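Local atomic coordinates of phenazine-1-carboxylate N-methyltransferase (Pseudomonas aeruginosa, PDB entry 2IP2), a protein that transfers a methyl group from S-adenosyl-L-methionine to phenazine-1-carboxylate, giving 5-methylphenazine-1-carboxylate in the biosynthesis of the virulence pigment pyocyanin. Residues A[168-173]-A[233-238]. Sequence-based numbering, arbitrary orientation.
Sequences GRSFVD and NGDIYL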
loop_
_atom_site.group_PDB
_atom_site.type_symbol
_atom_site.label_atom_id
_atom_site.label_comp_id
_atom_site.label_asym_id
_atom_site.label_seq_id
_atom_site.Cartn_x
_atom_site.Cartn_y
_atom_site.Cartn_z
ATOM N N GLY A 168 -11.829 39.940 16.264
ATOM C CA GLY A 168 -12.383 41.230 15.885
ATOM C C GLY A 168 -12.737 41.262 14.424
ATOM O O GLY A 168 -13.495 42.126 14.022
ATOM N N ARG A 169 -12.221 40.315 13.635
ATOM C CA ARG A 169 -12.301 40.432 12.182
ATOM C C ARG A 169 -13.486 39.705 11.533
ATOM O O ARG A 169 -14.151 38.886 12.157
ATOM C CB ARG A 169 -10.957 40.088 11.512
ATOM C CG ARG A 169 -9.801 41.054 11.901
ATOM C CD ARG A 169 -8.441 40.413 11.631
ATOM N NE ARG A 169 -7.292 41.171 12.157
ATOM C CZ ARG A 169 -6.909 41.207 13.443
ATOM N NH1 ARG A 169 -7.571 40.542 14.391
ATOM N NH2 ARG A 169 -5.857 41.933 13.794
ATOM N N SER A 170 -13.753 40.042 10.281
ATOM C CA SER A 170 -14.832 39.397 9.533
ATOM C C SER A 170 -14.219 38.515 8.411
ATOM O O SER A 170 -13.234 38.880 7.781
ATOM C CB SER A 170 -15.791 40.461 8.945
ATOM O OG SER A 170 -15.180 41.283 7.956
ATOM N N PHE A 171 -14.813 37.369 8.144
ATOM C CA PHE A 171 -14.325 36.619 7.009
ATOM C C PHE A 171 -15.451 36.215 6.073
ATOM O O PHE A 171 -16.623 36.262 6.471
ATOM C CB PHE A 171 -13.538 35.399 7.490
ATOM C CG PHE A 171 -14.366 34.410 8.254
ATOM C CD1 PHE A 171 -15.064 33.398 7.570
ATOM C CD2 PHE A 171 -14.488 34.502 9.650
ATOM C CE1 PHE A 171 -15.825 32.481 8.227
ATOM C CE2 PHE A 171 -15.244 33.561 10.354
ATOM C CZ PHE A 171 -15.925 32.547 9.648
ATOM N N VAL A 172 -15.089 35.810 4.846
ATOM C CA VAL A 172 -16.060 35.293 3.846
ATOM C C VAL A 172 -15.511 33.972 3.339
ATOM O O VAL A 172 -14.402 33.924 2.792
ATOM C CB VAL A 172 -16.317 36.312 2.665
ATOM C CG1 VAL A 172 -17.263 35.748 1.580
ATOM C CG2 VAL A 172 -16.855 37.644 3.179
ATOM N N ASP A 173 -16.266 32.906 3.565
ATOM C CA ASP A 173 -15.898 31.562 3.170
ATOM C C ASP A 173 -16.509 31.345 1.778
ATOM O O ASP A 173 -17.689 31.035 1.667
ATOM C CB ASP A 173 -16.422 30.551 4.229
ATOM C CG ASP A 173 -15.932 29.108 4.006
ATOM O OD1 ASP A 173 -15.364 28.847 2.929
ATOM O OD2 ASP A 173 -16.168 28.214 4.903
ATOM N N ASN A 233 -16.750 43.832 2.074
ATOM C CA ASN A 233 -16.108 44.405 3.271
ATOM C C ASN A 233 -15.470 43.381 4.219
ATOM O O ASN A 233 -15.272 43.671 5.391
ATOM C CB ASN A 233 -17.129 45.314 4.074
ATOM C CG ASN A 233 -16.412 46.418 4.867
ATOM O OD1 ASN A 233 -15.391 46.955 4.388
ATOM N ND2 ASN A 233 -16.915 46.746 6.084
ATOM N N GLY A 234 -15.149 42.186 3.708
ATOM C CA GLY A 234 -14.529 41.147 4.516
ATOM C C GLY A 234 -13.086 41.530 4.748
ATOM O O GLY A 234 -12.455 42.077 3.864
ATOM N N ASP A 235 -12.576 41.245 5.936
ATOM C CA ASP A 235 -11.133 41.326 6.225
ATOM C C ASP A 235 -10.361 40.138 5.637
ATOM O O ASP A 235 -9.227 40.296 5.148
ATOM C CB ASP A 235 -10.877 41.425 7.735
ATOM C CG ASP A 235 -11.551 42.661 8.356
ATOM O OD1 ASP A 235 -11.362 43.774 7.796
ATOM O OD2 ASP A 235 -12.261 42.484 9.355
ATOM N N ILE A 236 -10.977 38.954 5.702
ATOM C CA ILE A 236 -10.296 37.733 5.225
ATOM C C ILE A 236 -11.255 36.966 4.272
ATOM O O ILE A 236 -12.386 36.627 4.676
ATOM C CB ILE A 236 -9.877 36.836 6.413
ATOM C CG1 ILE A 236 -8.874 37.565 7.311
ATOM C CG2 ILE A 236 -9.262 35.521 5.875
ATOM C CD1 ILE A 236 -8.743 37.010 8.719
ATOM N N TYR A 237 -10.803 36.715 3.043
ATOM C CA TYR A 237 -11.556 35.942 2.015
ATOM C C TYR A 237 -10.857 34.593 1.857
ATOM O O TYR A 237 -9.746 34.525 1.349
ATOM C CB TYR A 237 -11.579 36.669 0.667
ATOM C CG TYR A 237 -12.592 37.809 0.749
ATOM C CD1 TYR A 237 -12.319 38.955 1.515
ATOM C CD2 TYR A 237 -13.825 37.707 0.088
ATOM C CE1 TYR A 237 -13.296 39.975 1.613
ATOM C CE2 TYR A 237 -14.780 38.723 0.178
ATOM C CZ TYR A 237 -14.501 39.847 0.947
ATOM O OH TYR A 237 -15.477 40.841 1.065
ATOM N N LEU A 238 -11.550 33.545 2.286
ATOM C CA LEU A 238 -11.000 32.168 2.307
ATOM C C LEU A 238 -11.472 31.495 1.047
ATOM O O LEU A 238 -12.688 31.448 0.785
ATOM C CB LEU A 238 -11.605 31.467 3.511
ATOM C CG LEU A 238 -11.316 32.121 4.853
ATOM C CD1 LEU A 238 -12.400 31.676 5.846
ATOM C CD2 LEU A 238 -9.872 31.934 5.305
HETATM O O HOH W 1 -12.650 43.550 11.687
#
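Strands 170-174 and 236-240 run side by side and parallel, the adjacent first and fourth strands in the 3-2-1-4-5-7-6 order of class I methyltransferases, and they illustrate how a loop residue, Asp235, can bond to the first residue of a neighbouring strand, Ser170. Ser170 O accepts from Ile236 N, Val172 N donates to Ile236 O at 2.8 Å, and Val172 O accepts from Leu238 N, each nearly along the carbonyl axis. Ahead of this ladder, the side chain of Asp235 takes over. Its CB, with CG anti to the carbonyl carbon (chi1 -59°), packs against Ser170 O and, more loosely, Arg169 CB. CG lies about equally near Ser170 OG and Ser170 N, and at the tip Asp235 OD2 offers its anti lone pair to Ser170 N, 3.0 Å away in a nearly straight bond (165°). Asp235 OD2 also accepts from a water 2.6 Å away, which donates to Gly168 O as well. Ser170 answers in the reverse direction: Asp235 N donates to Ser170 OG at 3.3 Å and, weakly, to Ser170 O. Further along, the side-chain contacts between the strands are apolar. Val172 sets CB over one face of the Tyr237 ring in a CH-pi contact, 4.2 Å from CB to the ring centroid, with CG2 near CE2 and CZ; Tyr237 OH accepts from Gly234 N and is hydrogen-bonded to Pro231 O, so two hydrogen bonds hold the hydroxyl. On the other face, Leu238 CD1 meets Phe171 CD1 obliquely at 3.6 Å, under helix 180-188. Asp173 lies toward the predicted S-adenosyl-L-methionine site (Asp198, Arg241), away from Asp235. Arg169 and Asp235 are not in charge contact; Arg169 NH1 makes a long, weak ion pair with Asp165. One backbone N-H and one water on OD2 would favour an ionised Asp235 bonded to Ser170.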